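Lysosome-associated membrane glycoprotein 3 (PDB 4AKM) is a lysosomal membrane glycoprotein that takes part in autophagosome-lysosome fusion and the unfolded protein response, represented here by the membrane-proximal part of its luminal region. Local coordinates at residues S13-K18 with E145-G150; L25-K30 with T96-I101; F108-G113 with N151-S156; E121-L124 with L130-K133. All coordinates share one frame; numbering follows the deposited sequence.

Contact 1: S13-K18 with E145-G150; sequences SRLCIK and EDDHFG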
loop_
_atom_site.group_PDB
_atom_site.type_symbol
_atom_site.label_atom_id
_atom_site.label_comp_id
_atom_site.label_asym_id
_atom_site.label_seq_id
_atom_site.Cartn_x
_atom_site.Cartn_y
_atom_site.Cartn_z
ATOM N N SER A 13 1.424 -7.694 -20.555
ATOM C CA SER A 13 0.002 -7.935 -20.751
ATOM C C SER A 13 -0.567 -8.751 -19.593
ATOM O O SER A 13 -1.741 -8.615 -19.248
ATOM C CB SER A 13 -0.233 -8.665 -22.076
ATOM O OG SER A 13 0.446 -9.910 -22.100
ATOM N N ARG A 14 0.272 -9.597 -18.996
ATOM C CA ARG A 14 -0.156 -10.434 -17.876
ATOM C C ARG A 14 -0.284 -9.640 -16.578
ATOM O O ARG A 14 0.523 -8.759 -16.292
ATOM C CB ARG A 14 0.800 -11.616 -17.675
ATOM C CG ARG A 14 0.584 -12.774 -18.641
ATOM C CD ARG A 14 1.488 -13.954 -18.301
ATOM N NE ARG A 14 2.896 -13.564 -18.242
ATOM C CZ ARG A 14 3.891 -14.386 -17.923
ATOM N NH1 ARG A 14 3.639 -15.656 -17.630
ATOM N NH2 ARG A 14 5.141 -13.938 -17.895
ATOM N N LEU A 15 -1.302 -9.966 -15.791
ATOM C CA LEU A 15 -1.539 -9.278 -14.530
ATOM C C LEU A 15 -0.484 -9.643 -13.487
ATOM O O LEU A 15 -0.324 -10.807 -13.125
ATOM C CB LEU A 15 -2.946 -9.585 -14.014
ATOM C CG LEU A 15 -3.463 -8.721 -12.864
ATOM C CD1 LEU A 15 -3.181 -7.260 -13.140
ATOM C CD2 LEU A 15 -4.948 -8.944 -12.663
ATOM N N CYS A 16 0.235 -8.634 -13.015
ATOM C CA CYS A 16 1.284 -8.820 -12.024
ATOM C C CYS A 16 0.791 -8.499 -10.611
ATOM O O CYS A 16 1.074 -9.228 -9.660
ATOM C CB CYS A 16 2.482 -7.939 -12.383
ATOM S SG CYS A 16 3.672 -7.693 -11.057
ATOM N N ILE A 17 0.047 -7.405 -10.486
ATOM C CA ILE A 17 -0.470 -6.941 -9.203
ATOM C C ILE A 17 -1.828 -6.285 -9.414
ATOM O O ILE A 17 -1.985 -5.438 -10.287
ATOM C CB ILE A 17 0.470 -5.896 -8.553
ATOM C CG1 ILE A 17 1.749 -6.551 -8.030
ATOM C CG2 ILE A 17 -0.231 -5.150 -7.429
ATOM C CD1 ILE A 17 2.705 -5.581 -7.377
ATOM N N LYS A 18 -2.811 -6.685 -8.618
ATOM C CA LYS A 18 -4.123 -6.053 -8.656
ATOM C C LYS A 18 -4.439 -5.591 -7.242
ATOM O O LYS A 18 -4.481 -6.401 -6.321
ATOM C CB LYS A 18 -5.180 -7.043 -9.140
ATOM C CG LYS A 18 -6.521 -6.420 -9.489
ATOM C CD LYS A 18 -7.609 -7.488 -9.558
ATOM C CE LYS A 18 -8.795 -7.047 -10.408
ATOM N NZ LYS A 18 -9.342 -5.725 -9.994
ATOM N N GLU A 145 -5.392 -15.783 -12.268
ATOM C CA GLU A 145 -6.209 -16.637 -13.123
ATOM C C GLU A 145 -7.295 -15.835 -13.823
ATOM O O GLU A 145 -8.327 -15.526 -13.226
ATOM C CB GLU A 145 -6.862 -17.749 -12.305
ATOM C CG GLU A 145 -5.889 -18.685 -11.621
ATOM C CD GLU A 145 -6.588 -19.664 -10.705
ATOM O OE1 GLU A 145 -7.555 -20.312 -11.159
ATOM O OE2 GLU A 145 -6.178 -19.775 -9.530
ATOM N N ASP A 146 -7.056 -15.511 -15.092
ATOM C CA ASP A 146 -8.026 -14.796 -15.921
ATOM C C ASP A 146 -8.428 -13.431 -15.362
ATOM O O ASP A 146 -9.586 -13.030 -15.478
ATOM C CB ASP A 146 -9.276 -15.652 -16.174
ATOM C CG ASP A 146 -9.030 -16.765 -17.177
ATOM O OD1 ASP A 146 -8.626 -17.869 -16.754
ATOM O OD2 ASP A 146 -9.246 -16.537 -18.389
ATOM N N ASP A 147 -7.471 -12.731 -14.757
ATOM C CA ASP A 147 -7.685 -11.370 -14.260
ATOM C C ASP A 147 -8.782 -11.266 -13.200
ATOM O O ASP A 147 -9.483 -10.256 -13.116
ATOM C CB ASP A 147 -7.984 -10.412 -15.418
ATOM C CG ASP A 147 -6.851 -10.340 -16.417
ATOM O OD1 ASP A 147 -5.957 -11.212 -16.360
ATOM O OD2 ASP A 147 -6.855 -9.417 -17.260
ATOM N N HIS A 148 -8.926 -12.314 -12.395
ATOM C CA HIS A 148 -9.915 -12.319 -11.325
ATOM C C HIS A 148 -9.255 -12.503 -9.967
ATOM O O HIS A 148 -8.153 -13.045 -9.867
ATOM C CB HIS A 148 -10.942 -13.433 -11.536
ATOM C CG HIS A 148 -11.841 -13.215 -12.713
ATOM N ND1 HIS A 148 -11.639 -13.833 -13.927
ATOM C CD2 HIS A 148 -12.949 -12.451 -12.857
ATOM C CE1 HIS A 148 -12.584 -13.458 -14.771
ATOM N NE2 HIS A 148 -13.391 -12.619 -14.147
ATOM N N PHE A 149 -9.942 -12.052 -8.924
ATOM C CA PHE A 149 -9.482 -12.263 -7.556
ATOM C C PHE A 149 -9.551 -13.742 -7.176
ATOM O O PHE A 149 -10.523 -14.433 -7.491
ATOM C CB PHE A 149 -10.296 -11.414 -6.574
ATOM C CG PHE A 149 -9.860 -9.974 -6.509
ATOM C CD1 PHE A 149 -8.591 -9.644 -6.057
ATOM C CD2 PHE A 149 -10.719 -8.953 -6.888
ATOM C CE1 PHE A 149 -8.180 -8.322 -5.991
ATOM C CE2 PHE A 149 -10.316 -7.630 -6.824
ATOM C CZ PHE A 149 -9.045 -7.314 -6.372
ATOM N N GLY A 150 -8.513 -14.218 -6.493
ATOM C CA GLY A 150 -8.407 -15.616 -6.115
ATOM C C GLY A 150 -9.423 -16.094 -5.092
ATOM O O GLY A 150 -10.466 -15.470 -4.883
#
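Lys18 lays its aliphatic chain across the ring of Phe149, and this CH-pi contact is one of the two side-chain links between the segments. The two side chains cross at about a right angle. CD sits 3.8 Å from the centroid of the Phe149 ring, 23° off its normal, over one face and shifted toward the rim at CZ. CG stands anti to the backbone N (chi1 -168°), and the chain stays extended until chi4, where a bend keeps NZ close to the ring as well, 3.8 Å from CE2 of Phe149. The ammonium group also has a long, weak ion pair with Glu20.

Leu15 makes a second, van der Waals touch: its CD2 comes to 4.0 Å from the CA of Asp147, while its CB passes 4.1 Å from OD1 of the same aspartate, alongside its backbone and carboxylate.

Asp147 takes its place through a type I' turn running from Glu145 to His148, with Asp146 and Asp147 both at positive phi; the closing bond from His148 N to Glu145 O is weak at 3.4 Å. In the strand segment, part of the seven-stranded sheet of the beta-prism domain, Cys16 and Ile17 both face Val9 in a classic beta bulge of strand 14-27, and Cys16 is tied to Cys53 by a disulfide.

No hydrogen bond passes between the segments; instead the backbone of Lys18 pairs with Gln140, whose OE1 accepts from Gly150 N, and Phe149 leans on Gln138 and Gln140 of strand 137-141.

Contact 2: L25-K30 with T96-I101; sequences LIVQDK and TVYQGI. Unlike the reference sequence in segment 96-101: Val97 (reference Ile).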
loop_
_atom_site.group_PDB
_atom_site.type_symbol
_atom_site.label_atom_id
_atom_site.label_comp_id
_atom_site.label_asym_id
_atom_site.label_seq_id
_atom_site.Cartn_x
_atom_site.Cartn_y
_atom_site.Cartn_z
ATOM N N LEU A 25 -2.462 9.016 4.815
ATOM C CA LEU A 25 -1.180 9.249 5.462
ATOM C C LEU A 25 -1.387 10.181 6.643
ATOM O O LEU A 25 -2.001 11.229 6.504
ATOM C CB LEU A 25 -0.163 9.832 4.476
ATOM C CG LEU A 25 0.347 8.869 3.398
ATOM C CD1 LEU A 25 1.273 9.567 2.406
ATOM C CD2 LEU A 25 1.043 7.670 4.029
ATOM N N ILE A 26 -0.887 9.787 7.807
ATOM C CA ILE A 26 -1.015 10.595 9.008
ATOM C C ILE A 26 0.359 11.089 9.445
ATOM O O ILE A 26 1.232 10.278 9.762
ATOM C CB ILE A 26 -1.651 9.793 10.181
ATOM C CG1 ILE A 26 -3.128 9.481 9.914
ATOM C CG2 ILE A 26 -1.506 10.554 11.495
ATOM C CD1 ILE A 26 -3.372 8.202 9.149
ATOM N N VAL A 27 0.556 12.409 9.457
ATOM C CA VAL A 27 1.808 12.965 9.978
ATOM C C VAL A 27 1.625 13.690 11.310
ATOM O O VAL A 27 0.677 14.449 11.501
ATOM C CB VAL A 27 2.591 13.850 8.945
ATOM C CG1 VAL A 27 2.246 13.458 7.516
ATOM C CG2 VAL A 27 2.343 15.338 9.171
ATOM N N GLN A 28 2.540 13.425 12.236
ATOM C CA GLN A 28 2.487 14.007 13.572
ATOM C C GLN A 28 3.311 15.288 13.649
ATOM O O GLN A 28 4.499 15.250 13.971
ATOM C CB GLN A 28 2.992 12.998 14.601
ATOM C CG GLN A 28 2.140 12.917 15.852
ATOM C CD GLN A 28 2.157 11.534 16.471
ATOM O OE1 GLN A 28 1.105 10.959 16.772
ATOM N NE2 GLN A 28 3.356 10.989 16.665
ATOM N N ASP A 29 2.667 16.415 13.359
ATOM C CA ASP A 29 3.320 17.723 13.360
ATOM C C ASP A 29 3.958 18.041 14.702
ATOM O O ASP A 29 5.112 18.458 14.768
ATOM C CB ASP A 29 2.303 18.820 13.041
ATOM C CG ASP A 29 1.826 18.772 11.611
ATOM O OD1 ASP A 29 2.671 18.553 10.719
ATOM O OD2 ASP A 29 0.609 18.951 11.382
ATOM N N LYS A 30 3.190 17.840 15.766
ATOM C CA LYS A 30 3.592 18.264 17.098
ATOM C C LYS A 30 4.259 17.128 17.862
ATOM O O LYS A 30 3.931 15.957 17.663
ATOM C CB LYS A 30 2.378 18.784 17.869
ATOM C CG LYS A 30 1.261 19.329 16.979
ATOM C CD LYS A 30 1.636 20.635 16.287
ATOM C CE LYS A 30 0.506 21.107 15.372
ATOM N NZ LYS A 30 0.826 22.378 14.656
ATOM N N THR A 96 7.505 21.090 4.842
ATOM C CA THR A 96 8.227 19.878 5.192
ATOM C C THR A 96 7.882 18.701 4.283
ATOM O O THR A 96 6.726 18.514 3.910
ATOM C CB THR A 96 7.948 19.487 6.660
ATOM O OG1 THR A 96 8.146 20.628 7.504
ATOM C CG2 THR A 96 8.863 18.350 7.112
ATOM N N VAL A 97 8.898 17.929 3.908
ATOM C CA VAL A 97 8.666 16.582 3.414
ATOM C C VAL A 97 8.853 15.580 4.557
ATOM O O VAL A 97 9.871 15.584 5.248
ATOM C CB VAL A 97 9.555 16.212 2.197
ATOM C CG1 VAL A 97 9.134 17.005 0.971
ATOM C CG2 VAL A 97 11.034 16.419 2.500
ATOM N N TYR A 98 7.838 14.753 4.774
ATOM C CA TYR A 98 7.900 13.663 5.730
ATOM C C TYR A 98 8.036 12.368 4.955
ATOM O O TYR A 98 7.422 12.199 3.908
ATOM C CB TYR A 98 6.629 13.621 6.575
ATOM C CG TYR A 98 6.423 14.845 7.434
ATOM C CD1 TYR A 98 6.955 14.913 8.717
ATOM C CD2 TYR A 98 5.696 15.932 6.966
ATOM C CE1 TYR A 98 6.770 16.031 9.508
ATOM C CE2 TYR A 98 5.504 17.050 7.748
ATOM C CZ TYR A 98 6.044 17.096 9.020
ATOM O OH TYR A 98 5.857 18.212 9.808
ATOM N N GLN A 99 8.834 11.446 5.464
ATOM C CA GLN A 99 8.954 10.170 4.787
ATOM C C GLN A 99 9.393 9.053 5.712
ATOM O O GLN A 99 9.835 9.288 6.836
ATOM C CB GLN A 99 9.889 10.272 3.586
ATOM C CG GLN A 99 11.262 10.795 3.900
ATOM C CD GLN A 99 12.203 10.586 2.743
ATOM O OE1 GLN A 99 12.276 9.492 2.186
ATOM N NE2 GLN A 99 12.918 11.639 2.358
ATOM N N GLY A 100 9.251 7.824 5.235
ATOM C CA GLY A 100 9.617 6.700 6.069
ATOM C C GLY A 100 9.427 5.369 5.392
ATOM O O GLY A 100 8.604 5.232 4.482
ATOM N N ILE A 101 10.196 4.383 5.840
ATOM C CA ILE A 101 10.129 3.047 5.276
ATOM C C ILE A 101 10.164 2.016 6.382
ATOM O O ILE A 101 10.983 2.093 7.294
ATOM C CB ILE A 101 11.303 2.762 4.304
ATOM C CG1 ILE A 101 11.346 3.790 3.170
ATOM C CG2 ILE A 101 11.209 1.348 3.738
ATOM C CD1 ILE A 101 12.172 3.353 1.975
#
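Val27 and Tyr98 lie nearest in backbone, their CA atoms 7.5 Å apart, so strands 14-27 and 97-110 meet here through side chains and not as paired neighbours. Each strand belongs to a different antiparallel sheet of this beta-prism domain, and the Tyr98 side chain links the two sheets.

One branch of Val27 does the touching. CG2 stands over a face of the Tyr98 ring, 4.0 Å from its centroid and 18° off the normal, a CH-pi contact displaced toward the CE2 side. The opposite face of the ring is covered by CG2 of Thr96, two residues earlier on the tyrosine's own segment, so the ring is sandwiched between two methyl groups. Tyr98 reaches across because its CG lies anti to the carbonyl carbon (chi1 -63°), sending the ring toward strand 14-27; on its own side Tyr98 also packs on Val91, while Val27 touches Leu89 of strand 80-90.

Asp29 comes up to the phenol end obliquely. Its OD1 is 3.3 Å from Tyr98 OH, with carboxylate and ring planes 56° apart. The other oxygen, OD2, forms a salt bridge with Arg38.

The chemistry is thus mostly apolar, with a buried valine methyl against an aromatic face and polar groups gathered at the outer end. The arginine probably stabilises the aspartate as a carboxylate, keeping negative charge close to the phenol oxygen.

Contact 3: F108-G113 with N151-S156; sequences FQTAVG and NVDECS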
loop_
_atom_site.group_PDB
_atom_site.type_symbol
_atom_site.label_atom_id
_atom_site.label_comp_id
_atom_site.label_asym_id
_atom_site.label_seq_id
_atom_site.Cartn_x
_atom_site.Cartn_y
_atom_site.Cartn_z
ATOM N N PHE A 108 -0.392 -8.559 5.546
ATOM C CA PHE A 108 -1.444 -9.065 4.671
ATOM C C PHE A 108 -1.016 -10.379 4.042
ATOM O O PHE A 108 -1.276 -10.619 2.867
ATOM C CB PHE A 108 -1.799 -8.070 3.557
ATOM C CG PHE A 108 -2.375 -6.766 4.041
ATOM C CD1 PHE A 108 -2.479 -6.478 5.394
ATOM C CD2 PHE A 108 -2.831 -5.832 3.129
ATOM C CE1 PHE A 108 -3.009 -5.276 5.820
ATOM C CE2 PHE A 108 -3.364 -4.633 3.548
ATOM C CZ PHE A 108 -3.455 -4.353 4.896
ATOM N N GLN A 109 -0.342 -11.222 4.816
ATOM C CA GLN A 109 0.143 -12.494 4.289
ATOM C C GLN A 109 -1.016 -13.392 3.848
ATOM O O GLN A 109 -1.969 -13.605 4.598
ATOM C CB GLN A 109 1.025 -13.211 5.313
ATOM C CG GLN A 109 1.778 -14.406 4.738
ATOM C CD GLN A 109 2.607 -15.133 5.781
ATOM O OE1 GLN A 109 2.471 -14.888 6.981
ATOM N NE2 GLN A 109 3.471 -16.035 5.328
ATOM N N THR A 110 -0.917 -13.916 2.629
ATOM C CA THR A 110 -2.009 -14.659 2.009
ATOM C C THR A 110 -1.475 -15.834 1.204
ATOM O O THR A 110 -0.457 -15.702 0.523
ATOM C CB THR A 110 -2.802 -13.757 1.043
ATOM O OG1 THR A 110 -3.234 -12.579 1.732
ATOM C CG2 THR A 110 -4.014 -14.488 0.479
ATOM N N ALA A 111 -2.168 -16.972 1.277
ATOM C CA ALA A 111 -1.807 -18.153 0.494
ATOM C C ALA A 111 -1.753 -17.811 -0.992
ATOM O O ALA A 111 -2.643 -17.136 -1.510
ATOM C CB ALA A 111 -2.798 -19.277 0.746
ATOM N N VAL A 112 -0.704 -18.268 -1.669
ATOM C CA VAL A 112 -0.490 -17.917 -3.070
ATOM C C VAL A 112 -1.641 -18.409 -3.954
ATOM O O VAL A 112 -2.135 -19.523 -3.783
ATOM C CB VAL A 112 0.887 -18.421 -3.583
ATOM C CG1 VAL A 112 1.027 -19.921 -3.379
ATOM C CG2 VAL A 112 1.099 -18.043 -5.044
ATOM N N GLY A 113 -2.077 -17.562 -4.882
ATOM C CA GLY A 113 -3.208 -17.879 -5.737
ATOM C C GLY A 113 -4.522 -17.365 -5.176
ATOM O O GLY A 113 -5.527 -17.293 -5.882
ATOM N N ASN A 151 -9.100 -17.210 -4.442
ATOM C CA ASN A 151 -10.005 -17.873 -3.503
ATOM C C ASN A 151 -10.305 -17.079 -2.225
ATOM O O ASN A 151 -10.971 -17.589 -1.325
ATOM C CB ASN A 151 -9.464 -19.265 -3.145
ATOM C CG ASN A 151 -10.567 -20.287 -2.908
ATOM O OD1 ASN A 151 -11.717 -19.932 -2.642
ATOM N ND2 ASN A 151 -10.215 -21.568 -3.002
ATOM N N VAL A 152 -9.796 -15.848 -2.147
ATOM C CA VAL A 152 -10.078 -14.916 -1.045
ATOM C C VAL A 152 -9.587 -15.364 0.349
ATOM O O VAL A 152 -9.371 -16.550 0.604
ATOM C CB VAL A 152 -11.584 -14.489 -1.009
ATOM C CG1 VAL A 152 -12.338 -15.169 0.132
ATOM C CG2 VAL A 152 -11.717 -12.974 -0.921
ATOM N N ASP A 153 -9.395 -14.384 1.231
ATOM C CA ASP A 153 -9.014 -14.599 2.630
ATOM C C ASP A 153 -9.422 -13.363 3.429
ATOM O O ASP A 153 -9.938 -12.398 2.866
ATOM C CB ASP A 153 -7.505 -14.803 2.783
ATOM C CG ASP A 153 -7.081 -16.259 2.630
ATOM O OD1 ASP A 153 -7.875 -17.165 2.976
ATOM O OD2 ASP A 153 -5.936 -16.495 2.180
ATOM N N GLU A 154 -9.169 -13.378 4.735
ATOM C CA GLU A 154 -9.514 -12.242 5.590
ATOM C C GLU A 154 -8.499 -12.007 6.711
ATOM O O GLU A 154 -7.553 -12.777 6.884
ATOM C CB GLU A 154 -10.922 -12.410 6.171
ATOM C CG GLU A 154 -12.050 -11.957 5.247
ATOM C CD GLU A 154 -12.524 -10.545 5.550
ATOM O OE1 GLU A 154 -11.820 -9.822 6.291
ATOM O OE2 GLU A 154 -13.606 -10.159 5.052
ATOM N N CYS A 155 -8.710 -10.934 7.467
ATOM C CA CYS A 155 -7.770 -10.510 8.499
ATOM C C CYS A 155 -8.388 -10.537 9.900
ATOM O O CYS A 155 -7.899 -11.232 10.799
ATOM C CB CYS A 155 -7.267 -9.099 8.179
ATOM S SG CYS A 155 -8.546 -7.979 7.512
ATOM N N SER A 156 -9.468 -9.778 10.068
ATOM C CA SER A 156 -10.158 -9.663 11.348
ATOM C C SER A 156 -11.529 -9.015 11.162
ATOM O O SER A 156 -11.695 -7.811 11.363
ATOM C CB SER A 156 -9.320 -8.851 12.342
ATOM O OG SER A 156 -8.875 -7.634 11.765
#
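Thr110 to Gly113 and Asn151 to Asp153 run in opposite senses, their end-to-end directions 175° apart, yet they do not pair as strands. The CA atoms of Thr110 and Asp153 are 7.0 Å apart and those of Gly113 and Asn151 7.2 Å, and no hydrogen bond joins the segments. At the Gly113 end the backbones approach most closely, where Gly113 O faces Asn151 N at 3.9 Å. Gly113 has a positive phi, and at its backbone angles a CB would collide with the carbonyl O of Val112, which suits a glycine there.

The side-chain contact belongs to Thr110 and Asp153, which run alongside one another, pointing opposite ways. The methyl CG2 of Thr110 meets the carboxylate, lying 3.3 Å from OD2 of Asp153. It is the methyl that faces the aspartate because chi1 of -54° places OG1 beside the backbone N and leaves CG2 anti to it. The hydroxyl is used within its own segment: OG1 donates to Phe108 O over 3.0 Å, approaching from above the carbonyl plane, 47° out of it. That bond spans the corner at Phe108, where the chain turns from one face of the fold to another, and it fixes the rotation of the threonine. Ala111 N is 3.9 Å from Asp153 OD2, with no hydrogen bond, and its CB is a little farther off.

The contact lays the C-terminal tail of the modelled chain along the end of strand 97-110. Cys155 fastens that tail to strand 116-118 through its disulfide with Cys118. Phe108 stacks on Phe116 of the same short strand, while Thr110 pairs in backbone with Tyr80 of strand 80-90.

Contact 4: E121-L124 with L130-K133; sequences EQSL and LQVK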
loop_
_atom_site.group_PDB
_atom_site.type_symbol
_atom_site.label_atom_id
_atom_site.label_comp_id
_atom_site.label_asym_id
_atom_site.label_seq_id
_atom_site.Cartn_x
_atom_site.Cartn_y
_atom_site.Cartn_z
ATOM N N GLU A 121 -9.873 -1.035 8.914
ATOM C CA GLU A 121 -8.724 -0.136 8.887
ATOM C C GLU A 121 -7.438 -0.781 9.385
ATOM O O GLU A 121 -7.362 -1.229 10.532
ATOM C CB GLU A 121 -8.994 1.106 9.727
ATOM C CG GLU A 121 -7.745 1.922 9.980
ATOM C CD GLU A 121 -7.947 3.013 11.005
ATOM O OE1 GLU A 121 -8.706 3.964 10.718
ATOM O OE2 GLU A 121 -7.342 2.917 12.096
ATOM N N GLN A 122 -6.425 -0.812 8.518
ATOM C CA GLN A 122 -5.106 -1.308 8.897
ATOM C C GLN A 122 -4.116 -0.158 8.987
ATOM O O GLN A 122 -4.247 0.843 8.289
ATOM C CB GLN A 122 -4.610 -2.376 7.918
ATOM C CG GLN A 122 -5.438 -3.655 7.920
ATOM C CD GLN A 122 -5.528 -4.304 9.294
ATOM O OE1 GLN A 122 -6.439 -4.012 10.075
ATOM N NE2 GLN A 122 -4.585 -5.194 9.591
ATOM N N SER A 123 -3.117 -0.314 9.843
ATOM C CA SER A 123 -2.229 0.786 10.178
ATOM C C SER A 123 -0.783 0.347 10.321
ATOM O O SER A 123 -0.496 -0.770 10.756
ATOM C CB SER A 123 -2.685 1.436 11.481
ATOM O OG SER A 123 -1.612 2.113 12.107
ATOM N N LEU A 124 0.126 1.247 9.969
ATOM C CA LEU A 124 1.549 0.975 10.087
ATOM C C LEU A 124 2.329 2.262 10.337
ATOM O O LEU A 124 2.190 3.233 9.590
ATOM C CB LEU A 124 2.048 0.309 8.813
ATOM C CG LEU A 124 3.444 -0.287 8.921
ATOM C CD1 LEU A 124 3.424 -1.417 9.934
ATOM C CD2 LEU A 124 3.926 -0.764 7.559
ATOM N N LEU A 130 5.460 9.604 10.714
ATOM C CA LEU A 130 4.686 9.253 9.535
ATOM C C LEU A 130 4.052 7.885 9.678
ATOM O O LEU A 130 4.707 6.905 10.021
ATOM C CB LEU A 130 5.541 9.330 8.264
ATOM C CG LEU A 130 4.815 8.925 6.976
ATOM C CD1 LEU A 130 3.666 9.871 6.667
ATOM C CD2 LEU A 130 5.774 8.828 5.804
ATOM N N GLN A 131 2.762 7.836 9.388
ATOM C CA GLN A 131 1.979 6.630 9.543
ATOM C C GLN A 131 1.149 6.446 8.284
ATOM O O GLN A 131 0.720 7.418 7.674
ATOM C CB GLN A 131 1.066 6.794 10.755
ATOM C CG GLN A 131 0.387 5.540 11.222
ATOM C CD GLN A 131 -0.445 5.784 12.460
ATOM O OE1 GLN A 131 -0.763 6.931 12.794
ATOM N NE2 GLN A 131 -0.798 4.710 13.156
ATOM N N VAL A 132 0.941 5.203 7.876
ATOM C CA VAL A 132 0.039 4.933 6.769
ATOM C C VAL A 132 -1.136 4.078 7.258
ATOM O O VAL A 132 -0.961 3.194 8.095
ATOM C CB VAL A 132 0.776 4.287 5.560
ATOM C CG1 VAL A 132 1.420 2.970 5.948
ATOM C CG2 VAL A 132 -0.166 4.103 4.383
ATOM N N LYS A 133 -2.333 4.381 6.762
ATOM C CA LYS A 133 -3.521 3.586 7.053
ATOM C C LYS A 133 -4.220 3.124 5.778
ATOM O O LYS A 133 -4.428 3.907 4.854
ATOM C CB LYS A 133 -4.494 4.353 7.955
ATOM C CG LYS A 133 -4.408 3.940 9.422
ATOM C CD LYS A 133 -4.830 5.055 10.367
ATOM C CE LYS A 133 -4.228 4.845 11.760
ATOM N NZ LYS A 133 -4.432 6.014 12.674
#
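Lys133 runs out beside Ser123 and Glu121, its non-hydrogen-bonded partner and the residue two before it. CB starts 3.5 Å from the Gln122 carbonyl O, and CG remains near that oxygen while packing 3.7 Å from the CB of Ser123. CD then passes OE2 of Glu121, the two side chains crossing obliquely. CE lies 3.7 Å from Glu121 OE2 and about as close to Ser123 CB, and NZ ends 4.3 Å from Glu121 OE2, too far for a salt bridge though the opposite charges probably attract.

On the same face of the sheet, Gln131 NE2 donates to Ser123 OG over 2.9 Å, a bent bond (133° at the hydrogen) with the hydroxyl tilted from the amide plane. Ser123 OG lies anti to the backbone N (chi1 157°), which brings it to Gln131. Next along the strands, Leu124 and Val132 form a hydrogen-bonded antiparallel pair with two backbone bonds: Leu124 N to Val132 O and Val132 N to Leu124 O, both 2.9 Å. On the opposite face Leu124 CB rests 4.0 Å from CG1 of Val132.

This is an antiparallel beta hairpin, the segments 122-124 and 130-133 running 159° apart. Strand 130-135 lies between strands 122-125 and 14-27, with Val132 packed on Ile23 and Leu25, while Leu124 reaches Val85 and Lys102 of the five-stranded sheet.

How the contacts relate
Contacts 1 and 3 are surface contacts made by the loop after strand 137-141 and the tail that follows it; segments 145-150 and 151-156 adjoin in sequence, and neither contact has a hydrogen bond across it. Contacts 2 and 4 are partly buried on the other side of the chain's centre from contact 1, and they touch, with Ile26 N probably bonded to Gln131 O and Leu130 packed on Gln99 and Gly100. Only contact 4 is true sheet pairing, so backbone bonds dominate it. Contact 2 packs one sheet on the other through an aromatic ring. Strand 14-27 serves contacts 1 and 2, whose centres are about 33 Å apart, and strand 97-110 serves contacts 2 and 3.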